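Chitinase (Paenibacillus sp. FPU-7, PDB 5GZT) probably hydrolyses internal beta-1,4 linkages between the N-acetylglucosamine units of chitin, with two glycoside hydrolase family 18 domains in one chain. Local coordinates at residues B[654-659]-B[754-759]; B[671-676]-B[716-721]; B[685-690]-B[705-710]; B[692-697]-B[732-737]. All blocks are in the same frame, centred on the assembly; numbering follows the deposited sequence.

In the fold
All four contacts lie in the immunoglobulin-like region between the two family 18 hydrolase domains. Contact 4 pairs strands 692-695 and 732-738 in one sheet, and contact 2 pairs strands 668-678 and 714-723 in the other; their centres lie about 11 Å apart, and Phe674, Val719, Val694 and Val734 pack between them. Contact 1, about 9 Å from contact 4 and 10 Å from contact 2 between centres, bridges both sheets. Contact 3, about 12 Å from contact 2, packs a loop on strand 703-707. A formic acid, probably from the crystallisation liquor, sits at contact 4; the sodium site, with Glu44 and Ser72, belongs to the distant N-terminal part.

Contact 1: residues B[654-659]-B[754-759]; sequences TSVYAG and ASVTIM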
loop_
_atom_site.group_PDB
_atom_site.type_symbol
_atom_site.label_atom_id
_atom_site.label_comp_id
_atom_site.label_asym_id
_atom_site.label_seq_id
_atom_site.Cartn_x
_atom_site.Cartn_y
_atom_site.Cartn_z
ATOM N N THR B 654 -14.443 -14.182 15.731
ATOM C CA THR B 654 -14.197 -13.999 17.148
ATOM C C THR B 654 -12.964 -14.635 17.750
ATOM O O THR B 654 -12.369 -15.517 17.137
ATOM C CB THR B 654 -15.409 -14.531 17.916
ATOM O OG1 THR B 654 -15.522 -15.955 17.745
ATOM C CG2 THR B 654 -16.650 -13.852 17.496
ATOM N N SER B 655 -12.561 -14.119 18.937
ATOM C CA SER B 655 -11.552 -14.701 19.777
ATOM C C SER B 655 -12.160 -14.761 21.176
ATOM O O SER B 655 -13.296 -14.384 21.380
ATOM C CB SER B 655 -10.175 -13.993 19.706
ATOM O OG SER B 655 -10.289 -12.705 20.285
ATOM N N VAL B 656 -11.459 -15.326 22.150
ATOM C CA VAL B 656 -11.994 -15.353 23.471
ATOM C C VAL B 656 -11.041 -14.606 24.434
ATOM O O VAL B 656 -9.828 -14.737 24.382
ATOM C CB VAL B 656 -12.078 -16.831 23.930
ATOM C CG1 VAL B 656 -12.533 -16.883 25.405
ATOM C CG2 VAL B 656 -13.050 -17.586 23.056
ATOM N N TYR B 657 -11.603 -13.851 25.364
ATOM C CA TYR B 657 -10.795 -13.170 26.337
ATOM C C TYR B 657 -11.118 -13.759 27.727
ATOM O O TYR B 657 -10.226 -13.935 28.547
ATOM C CB TYR B 657 -11.209 -11.689 26.337
ATOM C CG TYR B 657 -10.483 -10.878 27.380
ATOM C CD1 TYR B 657 -9.213 -10.387 27.147
ATOM C CD2 TYR B 657 -11.100 -10.569 28.524
ATOM C CE1 TYR B 657 -8.528 -9.642 28.114
ATOM C CE2 TYR B 657 -10.460 -9.898 29.509
ATOM C CZ TYR B 657 -9.195 -9.416 29.297
ATOM O OH TYR B 657 -8.719 -8.672 30.362
ATOM N N ALA B 658 -12.377 -14.044 27.977
ATOM C CA ALA B 658 -12.848 -14.710 29.192
ATOM C C ALA B 658 -13.781 -15.858 28.791
ATOM O O ALA B 658 -14.893 -15.627 28.350
ATOM C CB ALA B 658 -13.578 -13.761 30.125
ATOM N N GLY B 659 -13.301 -17.080 28.884
ATOM C CA GLY B 659 -14.059 -18.220 28.360
ATOM C C GLY B 659 -14.459 -19.290 29.349
ATOM O O GLY B 659 -15.010 -20.380 28.916
ATOM N N ALA B 754 -18.712 -19.684 18.325
ATOM C CA ALA B 754 -17.514 -19.651 19.180
ATOM C C ALA B 754 -17.764 -20.464 20.416
ATOM O O ALA B 754 -18.727 -20.233 21.084
ATOM C CB ALA B 754 -17.281 -18.232 19.625
ATOM N N SER B 755 -16.831 -21.324 20.769
ATOM C CA SER B 755 -16.893 -22.130 21.967
ATOM C C SER B 755 -16.257 -21.469 23.232
ATOM O O SER B 755 -15.112 -21.034 23.216
ATOM C CB SER B 755 -16.055 -23.385 21.676
ATOM O OG SER B 755 -16.071 -24.284 22.801
ATOM N N VAL B 756 -17.036 -21.406 24.304
ATOM C CA VAL B 756 -16.561 -21.092 25.652
ATOM C C VAL B 756 -17.196 -22.208 26.581
ATOM O O VAL B 756 -17.895 -23.132 26.060
ATOM C CB VAL B 756 -16.959 -19.694 26.087
ATOM C CG1 VAL B 756 -16.185 -18.694 25.198
ATOM C CG2 VAL B 756 -18.410 -19.484 25.886
ATOM N N THR B 757 -16.885 -22.144 27.863
ATOM C CA THR B 757 -17.047 -23.255 28.781
ATOM C C THR B 757 -17.637 -22.890 30.128
ATOM O O THR B 757 -17.138 -21.985 30.800
ATOM C CB THR B 757 -15.727 -23.890 28.936
ATOM O OG1 THR B 757 -15.211 -24.216 27.639
ATOM C CG2 THR B 757 -15.779 -25.086 29.759
ATOM N N ILE B 758 -18.660 -23.665 30.516
ATOM C CA ILE B 758 -19.015 -23.861 31.912
ATOM C C ILE B 758 -18.268 -25.042 32.472
ATOM O O ILE B 758 -18.547 -26.167 32.047
ATOM C CB ILE B 758 -20.489 -24.003 32.071
ATOM C CG1 ILE B 758 -21.168 -22.701 31.708
ATOM C CG2 ILE B 758 -20.866 -24.337 33.517
ATOM C CD1 ILE B 758 -22.704 -22.774 31.626
ATOM N N MET B 759 -17.342 -24.800 33.421
ATOM C CA MET B 759 -16.516 -25.829 34.020
ATOM C C MET B 759 -17.216 -26.440 35.216
ATOM O O MET B 759 -17.916 -25.744 36.009
ATOM C CB MET B 759 -15.163 -25.305 34.436
ATOM C CG MET B 759 -14.305 -24.900 33.248
ATOM S SD MET B 759 -13.526 -26.386 32.429
ATOM C CE MET B 759 -12.803 -27.181 33.763
#
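Val656 and Val756 meet through their methyl groups, while Gly659 ties the same stretch of strand by its backbone. Val756 CG1 does the touching: it stands anti to its own carbonyl carbon (chi1 -67°) and faces both branches of Val656, with CG2 of Val656 at 4.0 Å. The two side chains cross obliquely, as suits short branched residues, of which Val756 is buried and Val656 partly exposed. The tight part lies at Gly659, whose O accepts a hydrogen bond of 2.8 Å from Thr757 N, nearly along the C=O axis although somewhat bent at the hydrogen (146°). Gly659 O also lies 3.5 Å from Val756 CB. Glycine fits here because a beta carbon would collide with Val656 CG1. Toward the other end the chains diverge: the alpha carbons of Thr654 and Ala754 are 6.9 Å apart, against 4.7 Å for Gly659 and Val756, and Thr654, partly exposed, reaches across only with OG1, 3.4 Å from Ala754 CB. Between these ends, Tyr657 and Ala658 both face Ile675 of the neighbouring sheet in a classic beta bulge, and Phe674 packs on Val756. The strand's hydroxyls look elsewhere, Ser755 OG to Asp733 and Ala1012 N, Thr757 OG1 to Gly1107 of the second hydrolase domain. The chemistry thus implies a join made of methyl packing and a single backbone bond, with the hydroxyls of Ser755 and Thr757 bonded to neighbours beyond it.

Contact 2: residues B[671-676]-B[716-721]; sequences AGTFIL and AVYVNG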
loop_
_atom_site.group_PDB
_atom_site.type_symbol
_atom_site.label_atom_id
_atom_site.label_comp_id
_atom_site.label_asym_id
_atom_site.label_seq_id
_atom_site.Cartn_x
_atom_site.Cartn_y
_atom_site.Cartn_z
ATOM N N ALA B 671 -22.935 -16.380 39.024
ATOM C CA ALA B 671 -22.957 -15.390 37.973
ATOM C C ALA B 671 -21.590 -15.333 37.372
ATOM O O ALA B 671 -20.591 -15.595 38.022
ATOM C CB ALA B 671 -23.332 -13.999 38.529
ATOM N N GLY B 672 -21.510 -14.995 36.103
ATOM C CA GLY B 672 -20.190 -14.938 35.410
ATOM C C GLY B 672 -20.373 -14.350 34.051
ATOM O O GLY B 672 -21.501 -14.257 33.603
ATOM N N THR B 673 -19.275 -13.956 33.405
ATOM C CA THR B 673 -19.297 -13.324 32.153
ATOM C C THR B 673 -18.285 -13.912 31.193
ATOM O O THR B 673 -17.097 -14.012 31.482
ATOM C CB THR B 673 -19.002 -11.784 32.363
ATOM O OG1 THR B 673 -20.018 -11.311 33.234
ATOM C CG2 THR B 673 -19.131 -11.002 31.022
ATOM N N PHE B 674 -18.751 -14.262 30.037
ATOM C CA PHE B 674 -17.892 -14.664 28.909
ATOM C C PHE B 674 -17.655 -13.388 28.085
ATOM O O PHE B 674 -18.603 -12.542 27.924
ATOM C CB PHE B 674 -18.625 -15.644 28.007
ATOM C CG PHE B 674 -18.918 -16.966 28.672
ATOM C CD1 PHE B 674 -17.885 -17.770 29.114
ATOM C CD2 PHE B 674 -20.197 -17.408 28.801
ATOM C CE1 PHE B 674 -18.139 -19.035 29.668
ATOM C CE2 PHE B 674 -20.454 -18.644 29.344
ATOM C CZ PHE B 674 -19.410 -19.447 29.776
ATOM N N ILE B 675 -16.426 -13.211 27.634
ATOM C CA ILE B 675 -16.071 -12.087 26.817
ATOM C C ILE B 675 -15.390 -12.551 25.552
ATOM O O ILE B 675 -14.390 -13.218 25.650
ATOM C CB ILE B 675 -15.193 -11.075 27.584
ATOM C CG1 ILE B 675 -15.971 -10.508 28.784
ATOM C CG2 ILE B 675 -14.841 -9.874 26.663
ATOM C CD1 ILE B 675 -15.017 -9.722 29.731
ATOM N N LEU B 676 -15.918 -12.129 24.388
ATOM C CA LEU B 676 -15.394 -12.536 23.098
ATOM C C LEU B 676 -15.143 -11.302 22.196
ATOM O O LEU B 676 -16.112 -10.768 21.569
ATOM C CB LEU B 676 -16.366 -13.476 22.391
ATOM C CG LEU B 676 -16.714 -14.785 23.139
ATOM C CD1 LEU B 676 -17.918 -14.567 24.033
ATOM C CD2 LEU B 676 -17.021 -15.930 22.230
ATOM N N ALA B 716 -19.987 -9.423 25.538
ATOM C CA ALA B 716 -20.153 -9.990 26.857
ATOM C C ALA B 716 -21.413 -10.791 26.893
ATOM O O ALA B 716 -22.472 -10.330 26.415
ATOM C CB ALA B 716 -20.273 -8.912 27.908
ATOM N N VAL B 717 -21.305 -12.010 27.432
ATOM C CA VAL B 717 -22.456 -12.826 27.713
ATOM C C VAL B 717 -22.528 -12.907 29.180
ATOM O O VAL B 717 -21.691 -13.583 29.777
ATOM C CB VAL B 717 -22.391 -14.244 27.074
ATOM C CG1 VAL B 717 -23.654 -15.025 27.414
ATOM C CG2 VAL B 717 -22.196 -14.196 25.576
ATOM N N TYR B 718 -23.525 -12.275 29.807
ATOM C CA TYR B 718 -23.660 -12.266 31.277
ATOM C C TYR B 718 -24.540 -13.470 31.675
ATOM O O TYR B 718 -25.717 -13.560 31.275
ATOM C CB TYR B 718 -24.312 -10.955 31.766
ATOM C CG TYR B 718 -23.492 -9.692 31.427
ATOM C CD1 TYR B 718 -22.330 -9.338 32.127
ATOM C CD2 TYR B 718 -23.914 -8.841 30.414
ATOM C CE1 TYR B 718 -21.602 -8.205 31.768
ATOM C CE2 TYR B 718 -23.242 -7.709 30.112
ATOM C CZ TYR B 718 -22.104 -7.393 30.732
ATOM O OH TYR B 718 -21.483 -6.224 30.242
ATOM N N VAL B 719 -23.942 -14.459 32.341
ATOM C CA VAL B 719 -24.697 -15.626 32.839
ATOM C C VAL B 719 -25.155 -15.232 34.240
ATOM O O VAL B 719 -24.358 -14.938 35.135
ATOM C CB VAL B 719 -23.808 -16.882 32.864
ATOM C CG1 VAL B 719 -24.561 -18.064 33.444
ATOM C CG2 VAL B 719 -23.395 -17.223 31.426
ATOM N N ASN B 720 -26.435 -15.244 34.439
ATOM C CA ASN B 720 -27.029 -14.901 35.741
ATOM C C ASN B 720 -26.745 -15.823 36.837
ATOM O O ASN B 720 -26.671 -15.421 38.034
ATOM C CB ASN B 720 -28.497 -14.940 35.639
ATOM C CG ASN B 720 -29.077 -13.639 35.916
ATOM O OD1 ASN B 720 -29.107 -13.214 37.110
ATOM N ND2 ASN B 720 -29.515 -12.929 34.827
ATOM N N GLY B 721 -26.594 -17.099 36.543
ATOM C CA GLY B 721 -26.363 -17.911 37.732
ATOM C C GLY B 721 -27.696 -18.430 38.295
ATOM O O GLY B 721 -28.801 -17.838 38.063
#
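Gly672 with Val719 and Phe674 with Val717 form antiparallel hydrogen-bonded pairs, flanking the non-hydrogen-bonded pair Thr673 and Tyr718, and the two strand axes run 165° apart. Each bonded pair has two backbone bonds; that from Val719 N to Gly672 O measures 2.8 Å. Carbonyls also receive CA-H...O contacts, as between Thr673 CA and Val717 O at 3.4 Å. Thr673 and Tyr718 lie side by side and point the same way. With OG1 beside the backbone N and CG2 anti to it (chi1 -59°), threonine offers both branches to one ring: OG1 approaches Tyr718 CD1 to 3.2 Å, and CG2 lies 3.8 Å from Tyr718 CE1. The same CG2 touches Ala716 CB at 3.9 Å, and that methyl covers one face of the tyrosine ring near its rim. An alanine in place of Thr673 would probably leave the CD1-CE1 side of the Tyr718 ring without OG1 and CG2, and open a gap beside Ala716 CB. These strands belong to one sheet of an immunoglobulin-like beta sandwich, and the opposite face of the pair, bearing Phe674, Val717 and Val719, turns to the core. There Phe674 CE2 meets Val719 CG2 at 3.9 Å, the side chains crossing at a slant, while Val717 CB sits at the edge of the phenyl ring. Phe674 also packs on Val756 of the other sheet, and Ile697 touches Val719. Farther along, Gly721 has a positive phi (91°), a conformation in which a beta carbon would strike Ala671 N.

Contact 3: residues B[685-690]-B[705-710]; sequences PVISAS and VANAAD
Ile687 lies across strand residues Ala706 and Asn707, its aliphatic chain against the backbone of the one and the side chain of the other. CG1 stands between the backbone N and the carbonyl carbon (chi1 65°), and the next bond runs extended (chi2 169°), so that CD1 reaches over the peptide of Ala706, 3.8 Å from its C. CG1 comes close to that same carbonyl carbon at 3.9 Å, and CD1 also packs on Val692 of the opposite sheet. The two backbones run antiparallel, but with alpha carbons of Ile687 and Ala706 6.0 Å apart the space between them is taken by side chains. Val705 brings CG2 to Ala689 CA at 4.0 Å, and its CG2 lies 4.3 Å from Ile687 CD1; its other methyl turns to Val692 and Val694, a division of labour for which a beta-branched residue is suited. Asn707 carries its CG beside the backbone N, which brings CG toward Pro685 O, with Asn707 CB 3.8 Å from the same oxygen. An alanine at Ile687 would probably open a gap over the Ala706 peptide and leave Val692 without part of its apolar cover. Loop 685-690 therefore lies on the edge strand 703-707 of the immunoglobulin-like domain, at the surface, and its contact is of two kinds: the buried isoleucine extends the apolar packing from Val705 and Val692, while asparagine lies against loop backbone.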
loop_
_atom_site.group_PDB
_atom_site.type_symbol
_atom_site.label_atom_id
_atom_site.label_comp_id
_atom_site.label_asym_id
_atom_site.label_seq_id
_atom_site.Cartn_x
_atom_site.Cartn_y
_atom_site.Cartn_z
ATOM N N PRO B 685 -21.636 0.237 18.735
ATOM C CA PRO B 685 -21.267 0.585 20.094
ATOM C C PRO B 685 -22.183 -0.042 21.147
ATOM O O PRO B 685 -21.708 -0.355 22.260
ATOM C CB PRO B 685 -21.327 2.132 20.093
ATOM C CG PRO B 685 -21.081 2.479 18.660
ATOM C CD PRO B 685 -21.609 1.388 17.807
ATOM N N VAL B 686 -23.477 -0.186 20.800
ATOM C CA VAL B 686 -24.488 -0.848 21.586
ATOM C C VAL B 686 -25.166 -1.929 20.700
ATOM O O VAL B 686 -25.917 -1.573 19.761
ATOM C CB VAL B 686 -25.543 0.108 22.193
ATOM C CG1 VAL B 686 -26.636 -0.655 22.920
ATOM C CG2 VAL B 686 -24.888 1.064 23.217
ATOM N N ILE B 687 -24.964 -3.219 21.052
ATOM C CA ILE B 687 -25.669 -4.321 20.438
ATOM C C ILE B 687 -26.968 -4.579 21.092
ATOM O O ILE B 687 -27.194 -4.134 22.217
ATOM C CB ILE B 687 -24.830 -5.599 20.385
ATOM C CG1 ILE B 687 -24.495 -6.160 21.774
ATOM C CG2 ILE B 687 -23.522 -5.304 19.685
ATOM C CD1 ILE B 687 -23.898 -7.580 21.705
ATOM N N SER B 688 -27.822 -5.289 20.394
ATOM C CA SER B 688 -29.152 -5.714 20.883
ATOM C C SER B 688 -29.193 -7.240 21.015
ATOM O O SER B 688 -28.320 -7.953 20.442
ATOM C CB SER B 688 -30.235 -5.246 19.920
ATOM O OG SER B 688 -30.294 -3.808 19.951
ATOM N N ALA B 689 -30.192 -7.734 21.719
ATOM C CA ALA B 689 -30.276 -9.199 22.031
ATOM C C ALA B 689 -30.264 -10.077 20.772
ATOM O O ALA B 689 -29.707 -11.180 20.762
ATOM C CB ALA B 689 -31.566 -9.469 22.837
ATOM N N SER B 690 -30.859 -9.563 19.693
ATOM C CA SER B 690 -31.071 -10.346 18.468
ATOM C C SER B 690 -29.763 -10.382 17.651
ATOM O O SER B 690 -29.625 -11.162 16.686
ATOM C CB SER B 690 -32.355 -9.831 17.713
ATOM O OG SER B 690 -32.115 -8.508 17.220
ATOM N N VAL B 705 -26.850 -10.489 26.626
ATOM C CA VAL B 705 -25.662 -10.194 25.872
ATOM C C VAL B 705 -25.553 -8.663 25.783
ATOM O O VAL B 705 -26.566 -8.003 25.762
ATOM C CB VAL B 705 -25.657 -10.800 24.489
ATOM C CG1 VAL B 705 -25.871 -12.296 24.602
ATOM C CG2 VAL B 705 -26.756 -10.179 23.643
ATOM N N ALA B 706 -24.329 -8.134 25.768
ATOM C CA ALA B 706 -24.081 -6.709 25.691
ATOM C C ALA B 706 -22.661 -6.562 25.167
ATOM O O ALA B 706 -21.890 -7.564 24.969
ATOM C CB ALA B 706 -24.238 -6.015 27.069
ATOM N N ASN B 707 -22.296 -5.321 24.928
ATOM C CA ASN B 707 -20.906 -4.991 24.589
ATOM C C ASN B 707 -20.141 -5.050 25.891
ATOM O O ASN B 707 -20.536 -4.416 26.851
ATOM C CB ASN B 707 -20.764 -3.523 24.054
ATOM C CG ASN B 707 -21.461 -3.331 22.723
ATOM O OD1 ASN B 707 -20.867 -3.256 21.640
ATOM N ND2 ASN B 707 -22.684 -3.284 22.795
ATOM N N ALA B 708 -18.987 -5.688 25.878
ATOM C CA ALA B 708 -18.161 -5.785 27.110
ATOM C C ALA B 708 -17.543 -4.452 27.525
ATOM O O ALA B 708 -16.895 -3.843 26.737
ATOM C CB ALA B 708 -17.037 -6.762 26.841
ATOM N N ALA B 709 -17.733 -4.030 28.753
ATOM C CA ALA B 709 -17.027 -2.883 29.309
ATOM C C ALA B 709 -15.529 -3.048 29.206
ATOM O O ALA B 709 -14.999 -4.152 29.328
ATOM C CB ALA B 709 -17.457 -2.710 30.820
ATOM N N ASP B 710 -14.811 -1.948 29.019
ATOM C CA ASP B 710 -13.359 -1.939 28.929
ATOM C C ASP B 710 -12.768 -2.721 27.776
ATOM O O ASP B 710 -11.601 -3.085 27.816
ATOM C CB ASP B 710 -12.698 -2.359 30.239
ATOM C CG ASP B 710 -12.972 -1.357 31.328
ATOM O OD1 ASP B 710 -13.060 -0.136 31.060
ATOM O OD2 ASP B 710 -13.124 -1.763 32.462
#

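Contact 4: residues B[692-697]-B[732-737]; sequences VTVSGI and IDVRVV. With FMT (formic acid), chain J.
Ser695 and Arg735 form an antiparallel hydrogen-bonded pair, as do Thr693 and Val737, with two backbone bonds in each. Arg735 can be followed outward. Its CB lies 3.6 Å from Ser695 OG. CG leaves beside the backbone N, and the chain bends at chi2 (-78°), its end leading away from strand 692-695. NE then gives a hydrogen bond of 2.7 Å to Asp733 OD2, in a salt bridge that uses the syn lone pair of the carboxylate; Asp733 OD1 is in turn hydrogen-bonded to Ser755 OG. CZ packs by Ser755, NH2 adds a weak bond to Asp733 OD2 and a hydrogen bond to Gly1009 O, and NH1 bonds Pro753 O. Held by one carboxylate and two carbonyls, the guanidinium is probably fixed in its rotation. Two waters support the same face: one joins Thr693 OG1 to Arg735 O, the other Ser695 OG to Asp733 O. Beneath, valines suit the core: Val692 CG1 meets Val736 CG1 at 3.6 Å, and Val694 CG1 meets Val734 CG1 at 3.7 Å. Gly696 takes a positive phi (107°), where a beta carbon would strike Asp733 O. Val694 N, on the outer edge, bonds O1 of a formic acid at 3.0 Å, which Tyr703 OH also holds. Strand 692-695 is an outermost strand of its sheet within this chain; strand 732-738 pairs on its far side with strand 754-759, and the valine face packs on strands 703-707 and 714-723.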
loop_
_atom_site.group_PDB
_atom_site.type_symbol
_atom_site.label_atom_id
_atom_site.label_comp_id
_atom_site.label_asym_id
_atom_site.label_seq_id
_atom_site.Cartn_x
_atom_site.Cartn_y
_atom_site.Cartn_z
ATOM N N VAL B 692 -26.836 -11.491 18.797
ATOM C CA VAL B 692 -26.010 -12.583 19.264
ATOM C C VAL B 692 -26.912 -13.773 19.634
ATOM O O VAL B 692 -27.917 -13.571 20.384
ATOM C CB VAL B 692 -25.225 -12.163 20.531
ATOM C CG1 VAL B 692 -24.375 -13.316 21.062
ATOM C CG2 VAL B 692 -24.254 -11.020 20.219
ATOM N N THR B 693 -26.512 -15.000 19.261
ATOM C CA THR B 693 -27.236 -16.167 19.780
ATOM C C THR B 693 -26.308 -17.012 20.621
ATOM O O THR B 693 -25.143 -17.257 20.236
ATOM C CB THR B 693 -27.818 -17.061 18.664
ATOM O OG1 THR B 693 -26.742 -17.717 18.035
ATOM C CG2 THR B 693 -28.546 -16.266 17.610
ATOM N N VAL B 694 -26.780 -17.457 21.769
ATOM C CA VAL B 694 -25.977 -18.244 22.686
ATOM C C VAL B 694 -26.717 -19.584 22.889
ATOM O O VAL B 694 -27.871 -19.570 23.239
ATOM C CB VAL B 694 -25.840 -17.539 24.048
ATOM C CG1 VAL B 694 -24.944 -18.388 25.008
ATOM C CG2 VAL B 694 -25.331 -16.064 23.828
ATOM N N SER B 695 -26.030 -20.720 22.733
ATOM C CA SER B 695 -26.654 -22.001 23.047
ATOM C C SER B 695 -25.762 -22.726 24.069
ATOM O O SER B 695 -24.522 -22.515 24.124
ATOM C CB SER B 695 -26.743 -22.847 21.802
ATOM O OG SER B 695 -25.453 -23.220 21.508
ATOM N N GLY B 696 -26.418 -23.532 24.890
ATOM C CA GLY B 696 -25.779 -24.418 25.806
ATOM C C GLY B 696 -25.917 -23.917 27.225
ATOM O O GLY B 696 -25.496 -24.620 28.103
ATOM N N ILE B 697 -26.508 -22.734 27.485
ATOM C CA ILE B 697 -26.637 -22.275 28.876
ATOM C C ILE B 697 -27.717 -23.178 29.469
ATOM O O ILE B 697 -28.713 -23.383 28.821
ATOM C CB ILE B 697 -27.155 -20.839 28.953
ATOM C CG1 ILE B 697 -26.182 -19.824 28.270
ATOM C CG2 ILE B 697 -27.428 -20.451 30.386
ATOM C CD1 ILE B 697 -24.885 -19.655 28.994
ATOM N N ILE B 732 -19.730 -28.044 30.186
ATOM C CA ILE B 732 -20.785 -27.730 29.282
ATOM C C ILE B 732 -20.235 -26.799 28.206
ATOM O O ILE B 732 -19.645 -25.726 28.524
ATOM C CB ILE B 732 -21.926 -27.064 30.034
ATOM C CG1 ILE B 732 -22.511 -28.035 31.135
ATOM C CG2 ILE B 732 -23.008 -26.632 29.012
ATOM C CD1 ILE B 732 -23.435 -27.380 32.105
ATOM N N ASP B 733 -20.385 -27.196 26.935
ATOM C CA ASP B 733 -19.940 -26.362 25.838
ATOM C C ASP B 733 -20.984 -25.273 25.564
ATOM O O ASP B 733 -22.140 -25.556 25.365
ATOM C CB ASP B 733 -19.651 -27.205 24.562
ATOM C CG ASP B 733 -19.045 -26.342 23.413
ATOM O OD1 ASP B 733 -18.125 -25.476 23.686
ATOM O OD2 ASP B 733 -19.457 -26.557 22.262
ATOM N N VAL B 734 -20.566 -24.023 25.573
ATOM C CA VAL B 734 -21.418 -22.872 25.275
ATOM C C VAL B 734 -20.987 -22.270 23.923
ATOM O O VAL B 734 -19.805 -22.109 23.704
ATOM C CB VAL B 734 -21.326 -21.821 26.417
ATOM C CG1 VAL B 734 -22.213 -20.612 26.134
ATOM C CG2 VAL B 734 -21.774 -22.442 27.699
ATOM N N ARG B 735 -21.912 -22.035 22.991
ATOM C CA ARG B 735 -21.555 -21.611 21.661
ATOM C C ARG B 735 -22.222 -20.230 21.421
ATOM O O ARG B 735 -23.401 -20.080 21.654
ATOM C CB ARG B 735 -22.054 -22.626 20.599
ATOM C CG ARG B 735 -21.354 -23.959 20.650
ATOM C CD ARG B 735 -20.030 -23.805 19.991
ATOM N NE ARG B 735 -19.210 -24.973 20.102
ATOM C CZ ARG B 735 -18.149 -25.256 19.367
ATOM N NH1 ARG B 735 -17.750 -24.473 18.377
ATOM N NH2 ARG B 735 -17.505 -26.388 19.570
ATOM N N VAL B 736 -21.460 -19.278 20.876
ATOM C CA VAL B 736 -21.869 -17.882 20.716
ATOM C C VAL B 736 -21.747 -17.512 19.259
ATOM O O VAL B 736 -20.680 -17.576 18.691
ATOM C CB VAL B 736 -20.961 -16.922 21.548
ATOM C CG1 VAL B 736 -21.464 -15.476 21.429
ATOM C CG2 VAL B 736 -21.052 -17.363 23.016
ATOM N N VAL B 737 -22.856 -17.175 18.616
ATOM C CA VAL B 737 -22.729 -16.719 17.249
ATOM C C VAL B 737 -22.974 -15.194 17.259
ATOM O O VAL B 737 -23.946 -14.754 17.832
ATOM C CB VAL B 737 -23.799 -17.367 16.350
ATOM C CG1 VAL B 737 -23.837 -16.658 15.011
ATOM C CG2 VAL B 737 -23.544 -18.912 16.205
HETATM C C FMT J . -30.271 -16.716 21.950
HETATM O O1 FMT J . -29.353 -16.087 22.548
HETATM O O2 FMT J . -30.901 -16.298 20.802
HETATM O O HOH W 1 -25.257 -20.086 19.395
HETATM O O HOH W 2 -23.698 -25.482 22.807
#